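PDB 5DLL: aminopeptidase N from Francisella tularensis subsp. tularensis, which probably removes N-terminal amino acids from peptides as a zinc-dependent M1-family aminopeptidase, contributing to the breakdown of intracellular peptides. Local coordinates for residues Ile225-Gln230 against Ile264-Asp269; Asp233-Ala238 against Lys286-Ser291; Gly500-Glu505 against Leu555-Lys560; Leu536-Ser541 against Ala565-Asp570. All coordinates share one frame; numbering follows the deposited sequence.

Contact 1. Residues Ile225-Gln230 against Ile264-Asp269; sequences IYAFKQ and IVAVPD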
# COMPACT_ATOMS: atom_id res chain seq x y z
N ILE A 225 -18.95 10.96 8.58
CA ILE A 225 -17.55 11.15 8.95
C ILE A 225 -17.49 11.96 10.25
O ILE A 225 -18.12 13.01 10.35
CB ILE A 225 -16.76 11.88 7.84
CG1 ILE A 225 -16.69 11.00 6.59
CG2 ILE A 225 -15.35 12.21 8.32
CD1 ILE A 225 -16.00 11.65 5.41
N TYR A 226 -16.75 11.44 11.23
CA TYR A 226 -16.58 12.08 12.53
C TYR A 226 -15.13 12.47 12.77
O TYR A 226 -14.22 11.66 12.56
CB TYR A 226 -17.03 11.14 13.64
CG TYR A 226 -18.53 10.93 13.73
CD1 TYR A 226 -19.33 11.82 14.44
CD2 TYR A 226 -19.14 9.84 13.11
CE1 TYR A 226 -20.70 11.63 14.53
CE2 TYR A 226 -20.51 9.65 13.19
CZ TYR A 226 -21.29 10.55 13.90
OH TYR A 226 -22.65 10.36 13.98
N ALA A 227 -14.91 13.70 13.22
CA ALA A 227 -13.58 14.19 13.57
C ALA A 227 -13.69 15.42 14.46
O ALA A 227 -14.78 15.96 14.65
CB ALA A 227 -12.78 14.51 12.32
N PHE A 228 -12.57 15.86 15.02
CA PHE A 228 -12.55 17.04 15.88
C PHE A 228 -12.94 18.28 15.09
O PHE A 228 -12.80 18.32 13.86
CB PHE A 228 -11.17 17.24 16.51
CG PHE A 228 -10.83 16.24 17.57
CD1 PHE A 228 -11.49 16.25 18.79
CD2 PHE A 228 -9.82 15.29 17.37
CE1 PHE A 228 -11.17 15.33 19.78
CE2 PHE A 228 -9.50 14.38 18.36
CZ PHE A 228 -10.17 14.39 19.56
N LYS A 229 -13.43 19.30 15.80
CA LYS A 229 -13.85 20.57 15.20
C LYS A 229 -12.82 21.13 14.21
O LYS A 229 -13.18 21.60 13.13
CB LYS A 229 -14.13 21.59 16.31
CG LYS A 229 -14.47 23.00 15.85
CD LYS A 229 -15.68 23.05 14.94
CE LYS A 229 -16.08 24.48 14.63
NZ LYS A 229 -17.17 24.55 13.62
N GLN A 230 -11.54 21.06 14.57
CA GLN A 230 -10.47 21.67 13.78
C GLN A 230 -10.06 20.85 12.53
O GLN A 230 -9.51 21.41 11.58
CB GLN A 230 -9.24 21.97 14.65
CG GLN A 230 -8.62 20.77 15.36
CD GLN A 230 -9.21 20.50 16.74
OE1 GLN A 230 -10.36 20.86 17.03
NE2 GLN A 230 -8.44 19.84 17.59
N ILE A 264 -17.25 6.83 9.48
CA ILE A 264 -15.80 6.96 9.50
C ILE A 264 -15.43 7.84 10.68
O ILE A 264 -16.15 8.79 10.99
CB ILE A 264 -15.25 7.60 8.20
CG1 ILE A 264 -15.41 6.63 7.03
CG2 ILE A 264 -13.78 7.99 8.37
CD1 ILE A 264 -15.00 7.21 5.69
N VAL A 265 -14.33 7.51 11.35
CA VAL A 265 -13.82 8.31 12.46
C VAL A 265 -12.34 8.60 12.22
O VAL A 265 -11.55 7.67 12.06
CB VAL A 265 -14.02 7.61 13.81
CG1 VAL A 265 -13.52 8.49 14.95
CG2 VAL A 265 -15.49 7.25 14.01
N ALA A 266 -11.99 9.88 12.19
CA ALA A 266 -10.62 10.33 11.97
C ALA A 266 -10.03 10.94 13.23
O ALA A 266 -10.58 11.91 13.77
CB ALA A 266 -10.58 11.33 10.83
N VAL A 267 -8.91 10.39 13.68
CA VAL A 267 -8.23 10.88 14.88
C VAL A 267 -6.72 11.01 14.65
O VAL A 267 -6.16 10.28 13.84
CB VAL A 267 -8.50 9.96 16.08
CG1 VAL A 267 -9.88 10.23 16.65
CG2 VAL A 267 -8.34 8.49 15.70
N PRO A 268 -6.07 11.96 15.36
CA PRO A 268 -4.62 12.10 15.22
C PRO A 268 -3.81 10.91 15.75
O PRO A 268 -4.16 10.31 16.77
CB PRO A 268 -4.30 13.37 16.02
CG PRO A 268 -5.58 14.12 16.07
CD PRO A 268 -6.64 13.07 16.14
N ASP A 269 -2.73 10.57 15.04
CA ASP A 269 -1.76 9.55 15.47
C ASP A 269 -2.34 8.14 15.62
O ASP A 269 -1.86 7.36 16.45
CB ASP A 269 -1.08 9.98 16.78
CG ASP A 269 -0.68 11.45 16.78
OD1 ASP A 269 -0.35 12.00 15.70
OD2 ASP A 269 -0.68 12.06 17.87
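Tyr226 O is gripped twice from strand 261-267, by one N-H hydrogen bond and one weaker C-H contact. Ala266 N donates to Tyr226 O over 2.9 Å, nearly along the C=O axis and almost straight at 171°. Beside it, the C-H of Val265 CA approaches Tyr226 O at 3.4 Å. Ile264 O is held by a matching pair: Tyr226 N lies 2.7 Å from Ile264 O in the carbonyl plane, and Ile225 CA reaches Ile264 O at 3.4 Å. Tyr226 thus turns both its N-H and its C=O toward one neighbour, bonding to the residues before and after its partner Val265, the signature of parallel pairing.

Ile225 and Ile264 lie side by side and point the same way, each with CG1 beside its backbone N (chi1 -65° and -69°). Ile225 CG1 touches Ile264 CB at 4.0 Å, and helix 236-253 packs over this pair through Ala238, Met239 and Val242. On the other face, Tyr226 CB meets Val265 CG2 at 4.2 Å, backed by Leu168 of strand 166-169, while the phenol OH bonds to Glu224. Past the last bridge, Phe228 presents its ring edge, with CE2 3.9 Å from Pro268 CD in the ring plane.

Strand 220-227, helix 236-253 and strand 261-267 form a beta-alpha-beta unit, and this contact is its strand pair. Across it, hydrogen bonding is confined to the backbone and the side-chain contacts are apolar, which is consistent with the backbone bonds fixing the register and apolar contacts packing on each face.

Contact 2. Residues Asp233-Ala238 against Lys286-Ser291; sequences DKCHYA and KYIMAS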
# COMPACT_ATOMS: atom_id res chain seq x y z
N ASP A 233 -13.25 20.25 8.63
CA ASP A 233 -13.34 21.05 7.40
C ASP A 233 -12.51 20.48 6.23
O ASP A 233 -12.80 20.78 5.08
CB ASP A 233 -12.92 22.51 7.66
CG ASP A 233 -13.93 23.27 8.50
OD1 ASP A 233 -14.94 22.68 8.92
OD2 ASP A 233 -13.71 24.48 8.73
N LYS A 234 -11.51 19.67 6.54
CA LYS A 234 -10.66 19.06 5.51
C LYS A 234 -11.05 17.60 5.24
O LYS A 234 -10.28 16.86 4.64
CB LYS A 234 -9.19 19.15 5.93
CG LYS A 234 -8.69 20.56 6.22
CD LYS A 234 -8.76 20.92 7.70
CE LYS A 234 -8.38 22.37 7.96
NZ LYS A 234 -9.45 23.35 7.59
N CYS A 235 -12.25 17.20 5.66
CA CYS A 235 -12.74 15.83 5.45
C CYS A 235 -13.83 15.72 4.38
O CYS A 235 -14.49 14.69 4.26
CB CYS A 235 -13.26 15.25 6.77
SG CYS A 235 -11.98 14.89 7.99
N HIS A 236 -14.01 16.77 3.58
CA HIS A 236 -15.10 16.79 2.59
C HIS A 236 -14.81 15.96 1.35
O HIS A 236 -15.72 15.36 0.78
CB HIS A 236 -15.47 18.23 2.23
CG HIS A 236 -16.23 18.94 3.31
ND1 HIS A 236 -17.61 18.99 3.34
CD2 HIS A 236 -15.80 19.58 4.42
CE1 HIS A 236 -18.00 19.66 4.41
NE2 HIS A 236 -16.92 20.02 5.09
N TYR A 237 -13.54 15.91 0.92
CA TYR A 237 -13.16 15.06 -0.20
C TYR A 237 -13.31 13.57 0.13
O TYR A 237 -13.70 12.78 -0.73
CB TYR A 237 -11.73 15.34 -0.67
CG TYR A 237 -11.39 14.54 -1.91
CD1 TYR A 237 -11.90 14.90 -3.15
CD2 TYR A 237 -10.60 13.39 -1.83
CE1 TYR A 237 -11.62 14.16 -4.28
CE2 TYR A 237 -10.31 12.65 -2.97
CZ TYR A 237 -10.82 13.04 -4.19
OH TYR A 237 -10.55 12.32 -5.33
N ALA A 238 -13.01 13.20 1.37
CA ALA A 238 -13.17 11.81 1.82
C ALA A 238 -14.61 11.32 1.65
O ALA A 238 -14.83 10.19 1.20
CB ALA A 238 -12.76 11.68 3.28
N LYS A 286 -4.25 12.27 9.00
CA LYS A 286 -3.36 12.67 7.90
C LYS A 286 -3.62 11.91 6.60
O LYS A 286 -3.25 12.40 5.53
CB LYS A 286 -1.88 12.55 8.30
CG LYS A 286 -1.36 11.13 8.48
CD LYS A 286 0.16 11.11 8.52
CE LYS A 286 0.68 9.73 8.89
NZ LYS A 286 2.12 9.55 8.55
N TYR A 287 -4.24 10.74 6.68
CA TYR A 287 -4.50 9.93 5.49
C TYR A 287 -5.83 10.23 4.78
O TYR A 287 -6.03 9.76 3.66
CB TYR A 287 -4.43 8.42 5.82
CG TYR A 287 -3.04 7.91 6.17
CD1 TYR A 287 -1.94 8.21 5.36
CD2 TYR A 287 -2.83 7.11 7.29
CE1 TYR A 287 -0.67 7.75 5.68
CE2 TYR A 287 -1.57 6.64 7.61
CZ TYR A 287 -0.49 6.96 6.80
OH TYR A 287 0.76 6.49 7.13
N ILE A 288 -6.72 11.00 5.41
CA ILE A 288 -8.02 11.36 4.77
C ILE A 288 -8.30 12.86 4.63
O ILE A 288 -9.37 13.25 4.13
CB ILE A 288 -9.21 10.69 5.50
CG1 ILE A 288 -9.37 11.22 6.92
CG2 ILE A 288 -9.06 9.18 5.51
CD1 ILE A 288 -10.62 10.71 7.61
N MET A 289 -7.36 13.71 5.04
CA MET A 289 -7.58 15.16 4.99
C MET A 289 -7.04 15.75 3.69
O MET A 289 -5.98 15.36 3.21
CB MET A 289 -6.92 15.85 6.19
CG MET A 289 -7.71 15.74 7.48
SD MET A 289 -7.14 16.89 8.75
CE MET A 289 -5.37 16.60 8.74
N ALA A 290 -7.79 16.69 3.12
CA ALA A 290 -7.35 17.40 1.93
C ALA A 290 -8.12 18.71 1.76
O ALA A 290 -9.35 18.71 1.76
CB ALA A 290 -7.50 16.53 0.70
N SER A 291 -7.38 19.81 1.64
CA SER A 291 -7.95 21.10 1.26
C SER A 291 -7.53 21.38 -0.17
O SER A 291 -6.52 20.86 -0.63
CB SER A 291 -7.42 22.21 2.18
OG SER A 291 -7.44 21.79 3.54
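Lys234 and Met289 meet near their backbones, with Lys234 CB 4.0 Å from Met289 CB. Met289 CG lies beside its own backbone N (chi1 -78°) and chi2 is extended, so CB, CG and SD all lie along Lys234 CB; the bend at chi3 turns only the terminal methyl. The lysine chain bends at chi2 (95°) and again at chi4, and its amine turns off from the loop; on the way its CG lies near Ser291 OG. The two segments are joined by Ala290 N, which donates in the carbonyl plane to Lys234 O over 2.9 Å with an N-H...O angle of 162°. The C-H of Met289 CA adds a second approach to Lys234 O, at 3.2 Å.

Cys235, at the N-cap position, packs loosely on the loop, its SG 4.4 Å from both Met289 CG and Ile288 CD1. One turn on, Ala238 faces the loop, its CB 4.3 Å from Ile288 CB.

The contact therefore ties the start of helix 236-253 to the loop between strand 280-284 and helix 297-312. Cys235 also rests on Ile225 of strand 220-227, whereas Ala290 touches Phe300 of helix 297-312, whose ring Tyr237 meets edge-to-face.

Contact 3. Residues Gly500-Glu505 against Leu555-Lys560; sequences GLINPE and LLHIVK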
# COMPACT_ATOMS: atom_id res chain seq x y z
N GLY A 500 1.16 -10.34 -27.90
CA GLY A 500 0.76 -10.04 -29.26
C GLY A 500 1.98 -10.08 -30.16
O GLY A 500 3.11 -10.17 -29.68
N LEU A 501 1.76 -10.04 -31.47
CA LEU A 501 2.85 -9.96 -32.44
C LEU A 501 2.71 -8.67 -33.23
O LEU A 501 1.60 -8.23 -33.52
CB LEU A 501 2.84 -11.16 -33.38
CG LEU A 501 3.08 -12.53 -32.74
CD1 LEU A 501 3.00 -13.63 -33.79
CD2 LEU A 501 4.43 -12.57 -32.02
N ILE A 502 3.84 -8.06 -33.56
CA ILE A 502 3.87 -6.83 -34.34
C ILE A 502 4.74 -7.06 -35.57
O ILE A 502 5.95 -7.26 -35.46
CB ILE A 502 4.42 -5.65 -33.50
CG1 ILE A 502 3.85 -5.67 -32.08
CG2 ILE A 502 4.09 -4.32 -34.17
CD1 ILE A 502 4.40 -4.58 -31.18
N ASN A 503 4.12 -7.04 -36.75
CA ASN A 503 4.85 -7.18 -38.02
C ASN A 503 5.51 -5.84 -38.42
O ASN A 503 5.25 -4.82 -37.78
CB ASN A 503 3.93 -7.74 -39.12
CG ASN A 503 2.76 -6.82 -39.44
OD1 ASN A 503 2.57 -5.78 -38.82
ND2 ASN A 503 1.95 -7.23 -40.42
N PRO A 504 6.37 -5.84 -39.46
CA PRO A 504 7.07 -4.60 -39.83
C PRO A 504 6.16 -3.43 -40.23
O PRO A 504 6.58 -2.28 -40.18
CB PRO A 504 7.94 -5.03 -41.02
CG PRO A 504 8.09 -6.50 -40.88
CD PRO A 504 6.78 -6.96 -40.32
N GLU A 505 4.93 -3.75 -40.62
CA GLU A 505 3.90 -2.74 -40.89
C GLU A 505 3.55 -1.99 -39.63
O GLU A 505 3.46 -0.76 -39.63
CB GLU A 505 2.62 -3.39 -41.44
CG GLU A 505 2.80 -4.27 -42.68
CD GLU A 505 3.52 -3.56 -43.79
OE1 GLU A 505 3.27 -2.35 -43.99
OE2 GLU A 505 4.35 -4.21 -44.47
N LEU A 555 13.03 -3.14 -29.83
CA LEU A 555 12.40 -2.40 -28.73
C LEU A 555 11.78 -1.10 -29.24
O LEU A 555 10.71 -0.69 -28.79
CB LEU A 555 13.41 -2.11 -27.61
CG LEU A 555 13.98 -3.32 -26.86
CD1 LEU A 555 15.15 -2.91 -25.97
CD2 LEU A 555 12.91 -4.01 -26.03
N LEU A 556 12.46 -0.45 -30.19
CA LEU A 556 11.97 0.79 -30.79
C LEU A 556 10.70 0.56 -31.61
O LEU A 556 9.84 1.44 -31.70
CB LEU A 556 13.06 1.43 -31.67
CG LEU A 556 13.40 2.90 -31.42
CD1 LEU A 556 13.77 3.16 -29.97
CD2 LEU A 556 14.54 3.31 -32.35
N HIS A 557 10.58 -0.63 -32.20
CA HIS A 557 9.36 -1.04 -32.91
C HIS A 557 8.19 -1.26 -31.95
O HIS A 557 7.06 -0.89 -32.24
CB HIS A 557 9.63 -2.31 -33.74
CG HIS A 557 8.59 -2.58 -34.79
ND1 HIS A 557 8.67 -2.06 -36.06
CD2 HIS A 557 7.47 -3.34 -34.76
CE1 HIS A 557 7.63 -2.47 -36.77
NE2 HIS A 557 6.88 -3.24 -36.00
N ILE A 558 8.48 -1.86 -30.79
CA ILE A 558 7.47 -2.06 -29.74
C ILE A 558 7.02 -0.71 -29.19
O ILE A 558 5.83 -0.50 -28.94
CB ILE A 558 7.99 -2.97 -28.61
CG1 ILE A 558 8.17 -4.41 -29.13
CG2 ILE A 558 7.03 -2.99 -27.43
CD1 ILE A 558 8.93 -5.32 -28.19
N VAL A 559 7.97 0.20 -29.00
CA VAL A 559 7.65 1.55 -28.53
C VAL A 559 6.75 2.30 -29.53
O VAL A 559 5.90 3.09 -29.12
CB VAL A 559 8.93 2.38 -28.27
CG1 VAL A 559 8.60 3.84 -27.97
CG2 VAL A 559 9.73 1.77 -27.12
N LYS A 560 6.94 2.04 -30.82
CA LYS A 560 6.23 2.77 -31.87
C LYS A 560 4.82 2.23 -32.18
O LYS A 560 3.88 3.02 -32.31
CB LYS A 560 7.09 2.78 -33.15
CG LYS A 560 6.64 3.78 -34.20
CD LYS A 560 7.58 3.79 -35.40
CE LYS A 560 7.00 4.54 -36.58
NZ LYS A 560 6.94 6.00 -36.35
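Here the hairpin formed by strands 495-502 and 508-516 of the Ig-like domain meets helix 552-561, which opens the helical C-terminal region with its ARM-type repeats. His557 carries the contact. Its CG stands anti to the backbone N (chi1 -164°), which sends the imidazole out from the helix toward the strand end. There NE2 donates to Asn503 O at 2.9 Å, but the bond is bent (N-H...O 141°) and the donor sits well above the carbonyl plane, 45° out of it, so no lone pair is met squarely.

Other groups gather round the same ring edge. Ile502 CG2 is 3.5 Å from His557 NE2, and Pro504 O lies in the ring plane 3.6 Å from His557 CE1. Ile502 and His557 lie antiparallel, tip past tip, while the other branch of the isoleucine puts CD1 4.3 Å from Ile558 CG1. Val533, on the adjoining strand 533-535, touches Ile502, His557 and Ile558 alike, extending the apolar part. The CB of Asn503 points away from the helix, and OD1 bonds to Gly506 N within the hairpin loop.

An imidazole edge against a strand end, beside an Ile502-Ile558 contact, forms part of the junction between the Ig-like and helical domains of this M1 aminopeptidase.

Contact 4. Residues Leu536-Ser541 against Ala565-Asp570; sequences LFRDFS and AFNRWD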
# COMPACT_ATOMS: atom_id res chain seq x y z
N LEU A 536 5.43 -9.10 -25.18
CA LEU A 536 5.32 -10.18 -24.19
C LEU A 536 5.11 -9.67 -22.76
O LEU A 536 5.64 -8.63 -22.37
CB LEU A 536 6.56 -11.06 -24.24
CG LEU A 536 6.62 -12.03 -25.42
CD1 LEU A 536 8.02 -12.61 -25.58
CD2 LEU A 536 5.59 -13.14 -25.25
N PHE A 537 4.34 -10.44 -21.99
CA PHE A 537 3.98 -10.09 -20.61
C PHE A 537 3.39 -8.68 -20.53
O PHE A 537 3.88 -7.81 -19.81
CB PHE A 537 5.19 -10.26 -19.68
CG PHE A 537 5.71 -11.67 -19.62
CD1 PHE A 537 5.10 -12.62 -18.82
CD2 PHE A 537 6.81 -12.05 -20.39
CE1 PHE A 537 5.57 -13.92 -18.78
CE2 PHE A 537 7.29 -13.35 -20.35
CZ PHE A 537 6.67 -14.29 -19.55
N ARG A 538 2.32 -8.49 -21.29
CA ARG A 538 1.62 -7.21 -21.35
C ARG A 538 0.95 -6.90 -20.01
O ARG A 538 0.30 -7.77 -19.43
CB ARG A 538 0.57 -7.25 -22.45
CG ARG A 538 1.14 -7.30 -23.85
CD ARG A 538 0.02 -7.32 -24.87
NE ARG A 538 0.48 -6.99 -26.21
CZ ARG A 538 -0.32 -6.77 -27.25
NH1 ARG A 538 -1.65 -6.85 -27.12
NH2 ARG A 538 0.20 -6.47 -28.44
N ASP A 539 1.11 -5.67 -19.55
CA ASP A 539 0.63 -5.23 -18.23
C ASP A 539 1.26 -6.03 -17.08
O ASP A 539 0.65 -6.17 -16.01
CB ASP A 539 -0.90 -5.29 -18.14
CG ASP A 539 -1.57 -4.42 -19.18
OD1 ASP A 539 -1.35 -3.19 -19.17
OD2 ASP A 539 -2.33 -4.97 -20.01
N PHE A 540 2.48 -6.54 -17.30
CA PHE A 540 3.19 -7.34 -16.30
C PHE A 540 2.29 -8.49 -15.85
O PHE A 540 1.89 -8.58 -14.68
CB PHE A 540 3.61 -6.44 -15.13
CG PHE A 540 4.68 -7.02 -14.26
CD1 PHE A 540 5.96 -7.26 -14.76
CD2 PHE A 540 4.43 -7.29 -12.91
CE1 PHE A 540 6.95 -7.77 -13.95
CE2 PHE A 540 5.43 -7.81 -12.10
CZ PHE A 540 6.69 -8.05 -12.62
N SER A 541 1.95 -9.36 -16.80
CA SER A 541 0.92 -10.39 -16.59
C SER A 541 1.28 -11.39 -15.49
O SER A 541 0.38 -11.93 -14.84
CB SER A 541 0.60 -11.12 -17.90
OG SER A 541 1.75 -11.74 -18.45
N ALA A 565 0.01 -0.16 -23.88
CA ALA A 565 0.65 1.02 -23.29
C ALA A 565 1.79 0.68 -22.33
O ALA A 565 2.81 1.36 -22.30
CB ALA A 565 -0.39 1.88 -22.57
N PHE A 566 1.61 -0.38 -21.53
CA PHE A 566 2.62 -0.77 -20.56
C PHE A 566 3.92 -1.16 -21.26
O PHE A 566 4.98 -0.60 -20.96
CB PHE A 566 2.12 -1.92 -19.68
CG PHE A 566 3.13 -2.40 -18.67
CD1 PHE A 566 3.25 -1.77 -17.44
CD2 PHE A 566 3.96 -3.47 -18.96
CE1 PHE A 566 4.18 -2.20 -16.51
CE2 PHE A 566 4.89 -3.91 -18.03
CZ PHE A 566 5.00 -3.27 -16.81
N ASN A 567 3.84 -2.10 -22.20
CA ASN A 567 5.03 -2.58 -22.90
C ASN A 567 5.74 -1.49 -23.69
O ASN A 567 6.93 -1.60 -23.97
CB ASN A 567 4.71 -3.77 -23.82
CG ASN A 567 4.89 -5.12 -23.14
OD1 ASN A 567 5.28 -5.21 -21.97
ND2 ASN A 567 4.63 -6.19 -23.88
N ARG A 568 5.01 -0.43 -24.05
CA ARG A 568 5.62 0.74 -24.69
C ARG A 568 6.52 1.48 -23.70
O ARG A 568 7.67 1.76 -24.00
CB ARG A 568 4.54 1.69 -25.24
CG ARG A 568 3.78 1.12 -26.43
CD ARG A 568 2.70 2.08 -26.93
NE ARG A 568 3.24 3.14 -27.78
CZ ARG A 568 2.52 3.93 -28.57
NH1 ARG A 568 1.19 3.80 -28.64
NH2 ARG A 568 3.12 4.86 -29.30
N TRP A 569 5.98 1.77 -22.52
CA TRP A 569 6.77 2.34 -21.42
C TRP A 569 7.92 1.39 -21.02
O TRP A 569 9.06 1.81 -20.88
CB TRP A 569 5.87 2.64 -20.21
CG TRP A 569 6.58 2.87 -18.90
CD1 TRP A 569 7.00 4.06 -18.40
CD2 TRP A 569 6.92 1.88 -17.93
NE1 TRP A 569 7.60 3.88 -17.17
CE2 TRP A 569 7.56 2.54 -16.86
CE3 TRP A 569 6.76 0.49 -17.85
CZ2 TRP A 569 8.04 1.87 -15.74
CZ3 TRP A 569 7.23 -0.18 -16.74
CH2 TRP A 569 7.87 0.51 -15.70
N ASP A 570 7.61 0.11 -20.88
CA ASP A 570 8.59 -0.87 -20.39
C ASP A 570 9.78 -0.99 -21.33
O ASP A 570 10.92 -1.04 -20.89
CB ASP A 570 7.93 -2.24 -20.20
CG ASP A 570 8.76 -3.17 -19.32
OD1 ASP A 570 9.25 -2.71 -18.27
OD2 ASP A 570 8.91 -4.36 -19.68
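Hydrogen bonding centres on Asn567, whose ND2 donates to Leu536 O at 3.0 Å. The N-H...O angle is 157° and the acceptor lies near the amide plane, yet the donor stands 56° above the carbonyl plane, so it approaches over the peptide. Ser535 OG is a second partner of Asn567 ND2, and the two bonds fix how the carboxamide is turned.

Aromatic packing comes from Phe566. Its CG is anti to the backbone N (chi1 179°), which sends the ring toward the type II beta turn Phe537-Phe540, one face against it. Asp539 C and Phe540 N lie over that face, with Phe540 N 3.6 Å from Phe566 CE2; that amide makes a weak bond to Phe537 O at 3.1 Å, closing the turn. Phe540 CB adds an apolar touch on Phe566 CZ at 3.8 Å, while Trp569 CE3 covers the opposite face toward the rim.

Two charged side chains touch the helix while pairing their charges outside the contact. Arg538 crosses Asn567 at about a right angle, its CG 3.7 Å from Asn567 ND2, and its guanidinium forms salt bridges with Glu511 and Asp562. Asp539 OD1 passes Phe566 CB at 3.7 Å; OD2 pairs with Lys498.

A type II turn in the loop between strands 533-535 and 545-547 of the Ig-like domain is seated on the first turn of helix 565-581 in the ARM-type region, a buried beta-to-helical domain junction.

In the fold
The four contacts form two touching pairs; contact 1 lies across the chain's centre from contacts 3 and 4. Contacts 1 and 2 have centres 10 Å apart and touch through Ala266 and Ile288 and through Ile225 CD1 and Ala238 CB (3.9 Å). They are the pair near the active site, the side chains of Ile264 and Ile288 standing about 11 and 10 Å from that of the zinc ligand His309. Contacts 3 and 4, centres 13 Å apart, join the Ig-like domain to successive helices, themselves linked where Arg568 NE meets Val559 O at 3.0 Å. Contact 3 is about 52 Å from contact 1, centre to centre.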